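Local coordinates for protein importin subunit beta-1 (Saccharomyces cerevisiae, PDB 5OWU) that carries proteins into the nucleus through nuclear pores, working with importin alpha, the adaptor that recognises the classical nuclear localization signal of the cargo, at residues Leu721-Met725 with Ala771-Tyr775; Met1-Ala7 with Leu43-Val47; Leu425-Glu429 with Asp465-Val469; Tyr256-Lys260 with Gln313-Phe317; Ser574-Thr578 with Asp617-Ala621. All blocks are in the same frame, centred on the assembly; numbering follows the deposited sequence.

Interaction 1: Leu721-Met725 with Ala771-Tyr775; sequences LNDIM and ALFPY
Residues 721-725 form one helical turn of helix 718-732, closed by Met725 N to Leu721 O at 2.7 Å. Across from them, Ala771 and Leu772 are helical, and Tyr775, with phi -113° and psi 0°, gives its N to Leu772 O at 2.9 Å. The CA atoms come nearest at Leu721-Ala771 (8.2 Å) and Met725-Tyr775 (7.7 Å). Tyr775, chi1 m and chi2 -71°, points toward the helix and is held on several sides. Asn722, chi1 t, brings its amide to the ring's edge, ND2 donating to Tyr775 OH at 2.8 Å in a nearly straight hydrogen bond. Such packing joins successive repeats of a HEAT solenoid, here helix 718-732 of HEAT 17 and the chain entering HEAT 18. Met725, m for chi1 and chi2 and t for chi3, lays CG over the ring face, 3.6 Å from the Tyr775 centroid, a CH-pi contact; its SD, 4.6 Å from that centroid and oblique, adds a Met-aromatic contact, while Met725 CE reaches Leu772 CD1 at 4.1 Å. Leu721 (t, p) sends CD2 to Tyr775 CE2 at 3.7 Å and to Ala771 CB at 4.2 Å.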
# COMPACT_ATOMS: atom_id res chain seq x y z
N LEU A 721 -3.95 35.11 -4.15
CA LEU A 721 -4.08 34.48 -2.85
C LEU A 721 -5.50 33.96 -2.62
O LEU A 721 -5.69 32.77 -2.31
CB LEU A 721 -3.67 35.47 -1.76
CG LEU A 721 -3.70 34.97 -0.33
CD1 LEU A 721 -2.79 33.77 -0.15
CD2 LEU A 721 -3.30 36.10 0.61
N ASN A 722 -6.50 34.82 -2.77
CA ASN A 722 -7.87 34.38 -2.50
C ASN A 722 -8.17 33.09 -3.25
O ASN A 722 -8.54 32.08 -2.65
CB ASN A 722 -8.88 35.47 -2.87
CG ASN A 722 -10.25 35.20 -2.27
OD1 ASN A 722 -11.22 34.98 -2.99
ND2 ASN A 722 -10.32 35.17 -0.95
N ASP A 723 -7.94 33.08 -4.57
CA ASP A 723 -8.28 31.89 -5.34
C ASP A 723 -7.55 30.68 -4.78
O ASP A 723 -8.17 29.63 -4.51
CB ASP A 723 -7.94 32.08 -6.81
CG ASP A 723 -8.88 33.04 -7.50
OD1 ASP A 723 -10.02 33.23 -7.01
OD2 ASP A 723 -8.48 33.59 -8.54
N ILE A 724 -6.25 30.82 -4.53
CA ILE A 724 -5.47 29.67 -4.06
C ILE A 724 -5.99 29.22 -2.71
O ILE A 724 -6.16 28.01 -2.47
CB ILE A 724 -3.97 30.03 -4.01
CG1 ILE A 724 -3.42 30.32 -5.41
CG2 ILE A 724 -3.15 28.95 -3.31
CD1 ILE A 724 -3.97 29.49 -6.55
N MET A 725 -6.31 30.17 -1.83
CA MET A 725 -6.80 29.76 -0.52
C MET A 725 -8.10 28.98 -0.67
O MET A 725 -8.30 27.96 -0.01
CB MET A 725 -6.99 30.98 0.39
CG MET A 725 -5.69 31.51 0.97
SD MET A 725 -4.88 30.33 2.08
CE MET A 725 -3.71 31.36 2.94
N ALA A 771 -2.52 40.81 4.29
CA ALA A 771 -2.98 39.91 3.24
C ALA A 771 -3.31 38.53 3.79
O ALA A 771 -4.23 37.87 3.30
CB ALA A 771 -1.92 39.81 2.14
N LEU A 772 -2.57 38.08 4.81
CA LEU A 772 -2.79 36.75 5.36
C LEU A 772 -3.92 36.71 6.38
O LEU A 772 -4.55 35.67 6.57
CB LEU A 772 -1.50 36.23 6.00
CG LEU A 772 -1.53 34.78 6.51
CD1 LEU A 772 -1.47 33.81 5.35
CD2 LEU A 772 -0.40 34.51 7.49
N PHE A 773 -4.21 37.85 7.02
CA PHE A 773 -5.08 37.89 8.19
C PHE A 773 -6.39 37.12 8.03
O PHE A 773 -6.73 36.34 8.93
CB PHE A 773 -5.36 39.36 8.55
CG PHE A 773 -6.28 39.52 9.73
CD1 PHE A 773 -5.89 39.11 11.00
CD2 PHE A 773 -7.53 40.10 9.58
CE1 PHE A 773 -6.73 39.26 12.08
CE2 PHE A 773 -8.38 40.25 10.67
CZ PHE A 773 -7.98 39.83 11.92
N PRO A 774 -7.16 37.29 6.95
CA PRO A 774 -8.47 36.61 6.88
C PRO A 774 -8.41 35.11 6.68
O PRO A 774 -9.46 34.47 6.60
CB PRO A 774 -9.15 37.30 5.69
CG PRO A 774 -8.03 37.81 4.85
CD PRO A 774 -6.97 38.21 5.81
N TYR A 775 -7.22 34.52 6.60
CA TYR A 775 -7.07 33.08 6.38
C TYR A 775 -6.47 32.36 7.57
O TYR A 775 -6.30 31.13 7.52
CB TYR A 775 -6.20 32.84 5.14
CG TYR A 775 -6.70 33.58 3.93
CD1 TYR A 775 -7.87 33.21 3.30
CD2 TYR A 775 -6.01 34.68 3.43
CE1 TYR A 775 -8.34 33.88 2.21
CE2 TYR A 775 -6.47 35.37 2.33
CZ TYR A 775 -7.64 34.97 1.73
OH TYR A 775 -8.11 35.65 0.63

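Interaction 2: Met1-Ala7 with Leu43-Val47; sequences MSTAEFA and LSSQV
Phe6 lays one face of its ring against Leu43, whose CB stands 4.0 Å from the Phe6 centroid and 19° off the ring normal, a CH-pi contact. The ring, chi1 t and chi2 74°, reaches farther along the partner helix: Phe6 CE2 is 3.4 Å from Ser44 OG, a hydroxyl hydrogen-bonded to Phe40 O, and Phe6 CD2 is 3.9 Å from Val47 CG2, which meets the ring at its edge. The helical turns 3-7 and 43-47 cross almost at right angles, with a signed crossing angle of -85° and axes 9.3 Å apart at closest approach. Their CA atoms come nearest at Thr3-Leu43 (5.8 Å) and Ala7-Val47 (6.0 Å). Helix 3-15 opens with a capping box: Ser2, chi1 p, is the N-cap, its OG accepting a weak hydrogen bond from Glu5 N at 3.3 Å, while Ser2 N donates to Glu5 OE1 at 3.2 Å. The solenoid thus begins with the first helix of HEAT 1 laid across helix 37-48 of HEAT 2, and Leu29 and Leu32 of helix 19-35 also pack on Phe6. Leu43 (m, t) spreads under the start of the chain, its CD2 3.7 Å from Thr3 N and its CD1 4.1 Å from Met1 CB. Val47, chi1 t, turns CG2 to Ala7 CB and to Thr3 CG2, both at 3.9 Å.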
# COMPACT_ATOMS: atom_id res chain seq x y z
N MET A 1 -41.95 1.99 -22.25
CA MET A 1 -41.08 0.91 -22.80
C MET A 1 -41.48 -0.45 -22.23
O MET A 1 -41.80 -0.57 -21.04
CB MET A 1 -39.61 1.20 -22.49
CG MET A 1 -38.63 0.39 -23.32
SD MET A 1 -36.90 0.79 -23.01
CE MET A 1 -36.88 2.57 -23.25
N SER A 2 -41.45 -1.46 -23.08
CA SER A 2 -41.80 -2.82 -22.71
C SER A 2 -40.55 -3.61 -22.31
O SER A 2 -39.42 -3.22 -22.59
CB SER A 2 -42.51 -3.53 -23.86
OG SER A 2 -41.61 -3.70 -24.95
N THR A 3 -40.79 -4.77 -21.68
CA THR A 3 -39.68 -5.65 -21.33
C THR A 3 -38.85 -6.01 -22.56
O THR A 3 -37.62 -6.03 -22.50
CB THR A 3 -40.20 -6.92 -20.65
OG1 THR A 3 -40.99 -6.56 -19.51
CG2 THR A 3 -39.04 -7.82 -20.21
N ALA A 4 -39.52 -6.31 -23.68
CA ALA A 4 -38.79 -6.76 -24.86
C ALA A 4 -37.91 -5.66 -25.43
O ALA A 4 -36.76 -5.91 -25.81
CB ALA A 4 -39.78 -7.27 -25.91
N GLU A 5 -38.43 -4.43 -25.49
CA GLU A 5 -37.64 -3.32 -26.01
C GLU A 5 -36.44 -3.03 -25.12
O GLU A 5 -35.33 -2.81 -25.61
CB GLU A 5 -38.51 -2.07 -26.13
CG GLU A 5 -39.69 -2.22 -27.09
CD GLU A 5 -40.67 -1.07 -26.98
OE1 GLU A 5 -40.61 -0.33 -25.98
OE2 GLU A 5 -41.50 -0.91 -27.90
N PHE A 6 -36.65 -3.02 -23.80
CA PHE A 6 -35.54 -2.80 -22.87
C PHE A 6 -34.48 -3.88 -23.05
O PHE A 6 -33.28 -3.58 -23.13
CB PHE A 6 -36.08 -2.79 -21.44
CG PHE A 6 -35.12 -2.21 -20.44
CD1 PHE A 6 -34.90 -0.85 -20.39
CD2 PHE A 6 -34.45 -3.03 -19.54
CE1 PHE A 6 -34.02 -0.30 -19.47
CE2 PHE A 6 -33.57 -2.48 -18.61
CZ PHE A 6 -33.35 -1.12 -18.58
N ALA A 7 -34.92 -5.14 -23.14
CA ALA A 7 -33.98 -6.23 -23.34
C ALA A 7 -33.19 -6.04 -24.63
O ALA A 7 -31.99 -6.32 -24.68
CB ALA A 7 -34.72 -7.57 -23.37
N LEU A 43 -38.00 -2.68 -15.09
CA LEU A 43 -37.72 -3.37 -16.35
C LEU A 43 -36.44 -4.18 -16.26
O LEU A 43 -36.37 -5.30 -16.77
CB LEU A 43 -37.62 -2.36 -17.49
CG LEU A 43 -38.93 -1.76 -18.01
CD1 LEU A 43 -38.64 -0.58 -18.92
CD2 LEU A 43 -39.75 -2.80 -18.75
N SER A 44 -35.40 -3.63 -15.63
CA SER A 44 -34.17 -4.38 -15.41
C SER A 44 -34.46 -5.69 -14.70
O SER A 44 -34.00 -6.77 -15.11
CB SER A 44 -33.17 -3.54 -14.61
OG SER A 44 -32.73 -2.40 -15.33
N SER A 45 -35.25 -5.61 -13.62
CA SER A 45 -35.58 -6.82 -12.88
C SER A 45 -36.41 -7.78 -13.72
O SER A 45 -36.28 -9.00 -13.56
CB SER A 45 -36.31 -6.45 -11.59
OG SER A 45 -37.71 -6.32 -11.79
N GLN A 46 -37.24 -7.27 -14.64
CA GLN A 46 -38.04 -8.17 -15.47
C GLN A 46 -37.18 -8.87 -16.52
O GLN A 46 -37.40 -10.05 -16.82
CB GLN A 46 -39.19 -7.41 -16.13
CG GLN A 46 -40.36 -7.04 -15.20
CD GLN A 46 -41.15 -8.24 -14.66
OE1 GLN A 46 -41.69 -8.18 -13.55
NE2 GLN A 46 -41.25 -9.31 -15.45
N VAL A 47 -36.19 -8.17 -17.07
CA VAL A 47 -35.32 -8.81 -18.05
C VAL A 47 -34.45 -9.86 -17.36
O VAL A 47 -34.22 -10.94 -17.91
CB VAL A 47 -34.47 -7.76 -18.78
CG1 VAL A 47 -33.41 -8.43 -19.67
CG2 VAL A 47 -35.36 -6.85 -19.62

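Interaction 3: Leu425-Glu429 with Asp465-Val469; sequences LQVKE and DHPKV
Charge is matched at one end of this contact, where Lys428 (m, t, m, t) extends to Asp465: NZ to OD2 is 2.9 Å, a salt bridge, with a weaker bond from Lys428 NZ to Asp465 OD1 at 3.3 Å. Residues 425-429 are the first turn of helix 425-442 (Glu429 N to Leu425 O, 2.9 Å); Asp465 and His466 are non-helical and lead into helix 467-484. Asp465 OD1 also accepts from His466 N at 2.6 Å. His466, chi1 t, is the N-cap, its ND1 taking Lys468 N at 3.0 Å. At the other end a water donates to Glu429 OE2 (2.7 Å) and Lys468 O (2.8 Å), whereas Lys468 NZ pairs with Asp343. Between, Leu425 (t, p) sets CD2 over the His466 ring, 3.6 Å from its centroid, and CD1 3.7 Å from Val469 CG2. The CA atoms of Glu429 and Val469 are 4.6 Å apart. In this packing between successive HEAT-solenoid repeats, 10 and 11, the two helices meet at their N-terminal ends, while helix 383-395 packs on Val427.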
# COMPACT_ATOMS: atom_id res chain seq x y z
N LEU A 425 23.65 -22.08 -7.61
CA LEU A 425 23.23 -20.71 -7.89
C LEU A 425 22.28 -20.18 -6.82
O LEU A 425 22.39 -19.03 -6.39
CB LEU A 425 22.54 -20.65 -9.26
CG LEU A 425 21.94 -19.30 -9.62
CD1 LEU A 425 23.00 -18.21 -9.59
CD2 LEU A 425 21.29 -19.37 -10.99
N GLN A 426 21.33 -21.01 -6.39
CA GLN A 426 20.39 -20.59 -5.35
C GLN A 426 21.13 -20.25 -4.06
O GLN A 426 20.80 -19.27 -3.38
CB GLN A 426 19.36 -21.68 -5.10
CG GLN A 426 18.49 -22.02 -6.31
CD GLN A 426 19.05 -23.18 -7.12
OE1 GLN A 426 20.22 -23.19 -7.48
NE2 GLN A 426 18.20 -24.17 -7.39
N VAL A 427 22.13 -21.05 -3.70
CA VAL A 427 22.87 -20.79 -2.47
C VAL A 427 23.57 -19.44 -2.56
O VAL A 427 23.56 -18.66 -1.60
CB VAL A 427 23.87 -21.92 -2.19
CG1 VAL A 427 24.81 -21.54 -1.04
CG2 VAL A 427 23.13 -23.20 -1.86
N LYS A 428 24.22 -19.16 -3.69
CA LYS A 428 24.93 -17.89 -3.82
C LYS A 428 23.96 -16.71 -3.81
O LYS A 428 24.26 -15.65 -3.25
CB LYS A 428 25.76 -17.88 -5.09
CG LYS A 428 26.96 -18.80 -5.06
CD LYS A 428 27.85 -18.60 -6.28
CE LYS A 428 27.20 -19.08 -7.54
NZ LYS A 428 28.13 -18.95 -8.68
N GLU A 429 22.81 -16.88 -4.46
CA GLU A 429 21.81 -15.81 -4.48
C GLU A 429 21.38 -15.46 -3.06
O GLU A 429 21.38 -14.28 -2.65
CB GLU A 429 20.62 -16.25 -5.32
CG GLU A 429 19.43 -15.31 -5.30
CD GLU A 429 18.34 -15.73 -6.28
OE1 GLU A 429 18.06 -16.94 -6.37
OE2 GLU A 429 17.78 -14.85 -6.96
N ASP A 465 28.96 -12.35 -11.39
CA ASP A 465 28.42 -13.70 -11.39
C ASP A 465 27.10 -13.71 -12.16
O ASP A 465 26.77 -12.77 -12.89
CB ASP A 465 28.25 -14.18 -9.94
CG ASP A 465 28.33 -15.69 -9.80
OD1 ASP A 465 27.96 -16.42 -10.74
OD2 ASP A 465 28.74 -16.14 -8.72
N HIS A 466 26.34 -14.78 -12.00
CA HIS A 466 25.01 -14.88 -12.59
C HIS A 466 24.19 -13.65 -12.20
O HIS A 466 24.29 -13.17 -11.06
CB HIS A 466 24.33 -16.15 -12.09
CG HIS A 466 23.03 -16.45 -12.77
ND1 HIS A 466 21.86 -15.80 -12.46
CD2 HIS A 466 22.72 -17.35 -13.74
CE1 HIS A 466 20.88 -16.28 -13.21
NE2 HIS A 466 21.38 -17.23 -13.99
N PRO A 467 23.37 -13.12 -13.10
CA PRO A 467 22.63 -11.89 -12.77
C PRO A 467 21.82 -11.96 -11.48
O PRO A 467 21.67 -10.93 -10.80
CB PRO A 467 21.72 -11.68 -13.99
CG PRO A 467 21.76 -12.98 -14.75
CD PRO A 467 23.09 -13.56 -14.48
N LYS A 468 21.30 -13.14 -11.11
CA LYS A 468 20.55 -13.26 -9.86
C LYS A 468 21.43 -12.93 -8.65
O LYS A 468 20.98 -12.28 -7.71
CB LYS A 468 19.97 -14.66 -9.72
CG LYS A 468 18.83 -14.92 -10.65
CD LYS A 468 18.23 -16.29 -10.43
CE LYS A 468 16.72 -16.20 -10.33
NZ LYS A 468 16.07 -17.48 -10.64
N VAL A 469 22.68 -13.40 -8.67
CA VAL A 469 23.64 -13.04 -7.62
C VAL A 469 23.97 -11.55 -7.69
O VAL A 469 23.96 -10.85 -6.67
CB VAL A 469 24.90 -13.92 -7.74
CG1 VAL A 469 25.92 -13.59 -6.65
CG2 VAL A 469 24.53 -15.40 -7.70
O HOH W 1 18.23 -12.25 -7.43

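Interaction 4: Tyr256-Lys260 with Gln313-Phe317; sequences YTFMK and QSYNF
Two tyrosines from neighbouring inter-helix loops lie alongside each other here, each hydrogen-bonding to the other's backbone segment. Residues 256-258 make a 3-10 turn, with Met259 N bonded to Tyr256 O at 2.9 Å, and the chain enters helix 260-274 at Lys260. Residues 313-316 are irregular, bent by an ST turn in which Ser314 OG accepts from Asn316 N at 3.1 Å, before helix 317-332 starts. Nearest CA pairs are Thr257-Gln313 (7.8 Å) and Lys260-Tyr315 (7.0 Å). Tyr256, chi1 t, fits into the hollow between Gln313 and Phe317: its CE2 lies 3.6 Å from Gln313 O, its CE1 3.7 Å from Phe317 CE2. Tyr315, chi1 m, fills the gap between Tyr256 and Lys260. The tyrosine planes differ by only 17° but are slid apart, centroids 5.5 Å from each other, so overlap is slight. Lys260, extended throughout, places CB over the Tyr315 face, 4.1 Å from its centroid, while Phe317, chi1 m, pushes CZ to within 3.6 Å of Lys260 CA. Tyr315 N donates to Tyr256 OH (2.9 Å), and Tyr315 OH to Thr257 O (2.8 Å); Glu297 also bonds to Tyr256 OH. This aromatic cluster joins the chain entering HEAT 7 to that entering HEAT 8, and its chemistry suits a nucleoporin site: an aromatic side chain of the Nup1 chain meets Phe317 edge-to-face, and Lys260 packs on that chain's backbone.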
# COMPACT_ATOMS: atom_id res chain seq x y z
N TYR A 256 -8.45 -10.74 17.96
CA TYR A 256 -7.30 -11.18 18.74
C TYR A 256 -7.65 -11.28 20.23
O TYR A 256 -7.33 -12.28 20.88
CB TYR A 256 -6.12 -10.22 18.54
CG TYR A 256 -4.87 -10.62 19.29
CD1 TYR A 256 -3.93 -11.47 18.72
CD2 TYR A 256 -4.62 -10.14 20.57
CE1 TYR A 256 -2.77 -11.84 19.41
CE2 TYR A 256 -3.48 -10.50 21.26
CZ TYR A 256 -2.55 -11.34 20.69
OH TYR A 256 -1.42 -11.69 21.40
N THR A 257 -8.34 -10.27 20.76
CA THR A 257 -8.56 -10.19 22.20
C THR A 257 -9.29 -11.40 22.76
O THR A 257 -9.21 -11.65 23.97
CB THR A 257 -9.33 -8.90 22.55
OG1 THR A 257 -9.31 -8.69 23.97
CG2 THR A 257 -10.77 -8.98 22.06
N PHE A 258 -9.99 -12.15 21.92
CA PHE A 258 -10.77 -13.31 22.36
C PHE A 258 -10.10 -14.65 22.07
O PHE A 258 -10.71 -15.69 22.30
CB PHE A 258 -12.16 -13.30 21.71
CG PHE A 258 -13.00 -12.10 22.06
CD1 PHE A 258 -13.49 -11.94 23.34
CD2 PHE A 258 -13.33 -11.17 21.09
CE1 PHE A 258 -14.28 -10.84 23.66
CE2 PHE A 258 -14.13 -10.08 21.40
CZ PHE A 258 -14.60 -9.92 22.68
N MET A 259 -8.87 -14.65 21.57
CA MET A 259 -8.29 -15.89 21.04
C MET A 259 -7.53 -16.74 22.06
O MET A 259 -7.19 -17.88 21.74
CB MET A 259 -7.36 -15.56 19.88
CG MET A 259 -8.09 -15.06 18.65
SD MET A 259 -9.21 -16.29 17.94
CE MET A 259 -10.80 -15.75 18.58
N LYS A 260 -7.24 -16.23 23.26
CA LYS A 260 -6.40 -17.00 24.17
C LYS A 260 -6.98 -18.38 24.48
O LYS A 260 -6.24 -19.38 24.37
CB LYS A 260 -6.14 -16.19 25.45
CG LYS A 260 -5.06 -16.76 26.36
CD LYS A 260 -4.92 -15.92 27.62
CE LYS A 260 -3.77 -16.40 28.49
NZ LYS A 260 -3.84 -15.82 29.86
N GLN A 313 -3.61 -5.53 24.86
CA GLN A 313 -2.67 -6.39 25.56
C GLN A 313 -2.29 -7.56 24.67
O GLN A 313 -3.16 -8.21 24.08
CB GLN A 313 -3.27 -6.90 26.88
CG GLN A 313 -4.69 -7.45 26.75
CD GLN A 313 -5.14 -8.25 27.96
OE1 GLN A 313 -4.33 -8.63 28.80
NE2 GLN A 313 -6.44 -8.52 28.04
N SER A 314 -0.99 -7.83 24.56
CA SER A 314 -0.53 -9.02 23.86
C SER A 314 -0.59 -10.22 24.79
O SER A 314 -0.25 -10.12 25.98
CB SER A 314 0.89 -8.82 23.34
OG SER A 314 1.35 -9.98 22.66
N TYR A 315 -1.04 -11.35 24.26
CA TYR A 315 -0.96 -12.63 24.94
C TYR A 315 0.35 -13.36 24.66
O TYR A 315 0.57 -14.43 25.23
CB TYR A 315 -2.14 -13.52 24.54
CG TYR A 315 -3.48 -12.93 24.90
CD1 TYR A 315 -3.80 -12.61 26.21
CD2 TYR A 315 -4.44 -12.70 23.92
CE1 TYR A 315 -5.03 -12.06 26.55
CE2 TYR A 315 -5.67 -12.16 24.24
CZ TYR A 315 -5.96 -11.84 25.55
OH TYR A 315 -7.19 -11.30 25.87
N ASN A 316 1.20 -12.82 23.78
CA ASN A 316 2.53 -13.38 23.54
C ASN A 316 2.44 -14.82 23.04
O ASN A 316 3.18 -15.70 23.49
CB ASN A 316 3.39 -13.29 24.80
CG ASN A 316 3.67 -11.86 25.22
OD1 ASN A 316 4.11 -11.05 24.41
ND2 ASN A 316 3.41 -11.54 26.48
N PHE A 317 1.51 -15.06 22.11
CA PHE A 317 1.37 -16.39 21.51
C PHE A 317 2.67 -16.84 20.85
O PHE A 317 3.12 -17.98 21.03
CB PHE A 317 0.24 -16.38 20.48
CG PHE A 317 -1.13 -16.19 21.06
CD1 PHE A 317 -1.54 -16.91 22.17
CD2 PHE A 317 -2.02 -15.29 20.48
CE1 PHE A 317 -2.81 -16.73 22.70
CE2 PHE A 317 -3.29 -15.11 21.01
CZ PHE A 317 -3.68 -15.83 22.12

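Interaction 5: Ser574-Thr578 with Asp617-Ala621; sequences SNILT and DVFYA
This is a helix-to-helix contact between adjacent HEAT repeats, joining helix 563-586 of HEAT 13 to helix 615-629 of HEAT 14. The short segments run nearly parallel, 15° between their N-to-C directions, with a signed crossing angle of 15° and axes 9.0 Å apart at closest approach. Such near-parallel alignment of equivalent helices is characteristic of stacked HEAT repeats. Both turns are regular alpha-helix: Thr578 N bonds to Ser574 O at 2.9 Å, and Ala621 N to Asp617 O at 3.0 Å. The backbones are closest at Ser574-Asp617, CA to CA 5.9 Å. There the polar link forms: Ser574, chi1 t, donates from OG to Asp617 OD2 at 2.6 Å. Asp617 has its CA-to-CB bond directed toward the partner helix, and an m chi1 then turns the carboxylate so that OD2 meets the serine hydroxyl. Thr578, chi1 m, instead turns its hydroxyl back on its own helix, OG1 donating to Ser574 O at 2.9 Å. One turn on from Ser574, Leu577 (m, t) makes the apolar part of the joint. Its CD1 lies 3.9 Å from Asp617 CB and 3.8 Å from Val618 CG2, and its CD2 is 4.4 Å from Ala621 CB, so the leucine spans a full turn of the second helix. Next to this seam, Phe602 of helix 595-607 packs on Leu577, Val618 and Ala621, while Leu550 of helix 536-553 closes on Leu577 from its own repeat.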
# COMPACT_ATOMS: atom_id res chain seq x y z
N SER A 574 16.08 5.00 -18.95
CA SER A 574 15.51 5.48 -17.69
C SER A 574 16.51 5.34 -16.54
O SER A 574 16.73 6.29 -15.78
CB SER A 574 14.21 4.73 -17.41
OG SER A 574 13.69 5.03 -16.12
N ASN A 575 17.12 4.16 -16.40
CA ASN A 575 18.14 3.97 -15.36
C ASN A 575 19.24 5.01 -15.47
O ASN A 575 19.64 5.64 -14.48
CB ASN A 575 18.75 2.56 -15.46
CG ASN A 575 17.73 1.44 -15.34
OD1 ASN A 575 17.97 0.33 -15.81
ND2 ASN A 575 16.59 1.73 -14.72
N ILE A 576 19.74 5.21 -16.70
CA ILE A 576 20.81 6.17 -16.93
C ILE A 576 20.35 7.57 -16.53
O ILE A 576 21.08 8.30 -15.85
CB ILE A 576 21.24 6.14 -18.41
CG1 ILE A 576 21.91 4.80 -18.73
CG2 ILE A 576 22.20 7.29 -18.73
CD1 ILE A 576 22.06 4.54 -20.22
N LEU A 577 19.17 7.97 -16.97
CA LEU A 577 18.71 9.33 -16.71
C LEU A 577 18.49 9.57 -15.22
O LEU A 577 18.74 10.66 -14.72
CB LEU A 577 17.44 9.62 -17.52
CG LEU A 577 17.66 9.73 -19.03
CD1 LEU A 577 16.36 9.59 -19.80
CD2 LEU A 577 18.35 11.04 -19.40
N THR A 578 18.03 8.55 -14.49
CA THR A 578 17.88 8.68 -13.04
C THR A 578 19.23 8.96 -12.38
O THR A 578 19.38 9.91 -11.60
CB THR A 578 17.22 7.42 -12.48
OG1 THR A 578 15.95 7.23 -13.11
CG2 THR A 578 17.02 7.52 -10.96
N ASP A 617 11.51 10.70 -17.34
CA ASP A 617 12.89 10.71 -16.85
C ASP A 617 13.71 11.82 -17.48
O ASP A 617 14.62 12.38 -16.84
CB ASP A 617 13.52 9.35 -17.10
CG ASP A 617 12.79 8.23 -16.38
OD1 ASP A 617 12.45 8.41 -15.19
OD2 ASP A 617 12.51 7.19 -17.01
N VAL A 618 13.41 12.18 -18.73
CA VAL A 618 14.09 13.31 -19.36
C VAL A 618 13.73 14.60 -18.64
O VAL A 618 14.59 15.45 -18.40
CB VAL A 618 13.74 13.40 -20.86
CG1 VAL A 618 14.37 14.63 -21.48
CG2 VAL A 618 14.20 12.14 -21.59
N PHE A 619 12.46 14.77 -18.29
CA PHE A 619 12.03 15.95 -17.57
C PHE A 619 12.68 16.01 -16.19
O PHE A 619 13.04 17.09 -15.72
CB PHE A 619 10.51 15.97 -17.45
CG PHE A 619 9.83 16.73 -18.55
CD1 PHE A 619 9.83 16.25 -19.84
CD2 PHE A 619 9.19 17.93 -18.28
CE1 PHE A 619 9.21 16.95 -20.86
CE2 PHE A 619 8.57 18.63 -19.29
CZ PHE A 619 8.58 18.14 -20.58
N TYR A 620 12.81 14.86 -15.53
CA TYR A 620 13.52 14.83 -14.25
C TYR A 620 14.95 15.33 -14.41
O TYR A 620 15.45 16.11 -13.58
CB TYR A 620 13.50 13.42 -13.66
CG TYR A 620 12.23 13.06 -12.91
CD1 TYR A 620 11.74 13.90 -11.91
CD2 TYR A 620 11.52 11.90 -13.20
CE1 TYR A 620 10.58 13.58 -11.21
CE2 TYR A 620 10.36 11.58 -12.51
CZ TYR A 620 9.89 12.43 -11.52
OH TYR A 620 8.74 12.12 -10.83
N ALA A 621 15.63 14.90 -15.48
CA ALA A 621 17.02 15.33 -15.66
C ALA A 621 17.10 16.80 -16.06
O ALA A 621 18.01 17.52 -15.64
CB ALA A 621 17.70 14.45 -16.70

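In the fold
Along the chain the contacts follow in series: interaction 2, then 4, 3, 5 and 1, each closing before the next opens. Every one joins consecutive HEAT repeats, 1-2, 7-8, 10-11, 13-14 and 17-18 in that order, so they sample one all-helical superhelix from its N-terminal end to near its C-terminal end. None touches another. Interactions 3 and 5 are the nearest pair, centres 29 Å apart, and interactions 2 and 3 the farthest, 63 Å; interactions 1 and 3 lie on opposite sides of the chain's centre, as do 4 and 5. A solenoid built from such local joints offers an extended surface, and at interaction 4 it meets Nup1.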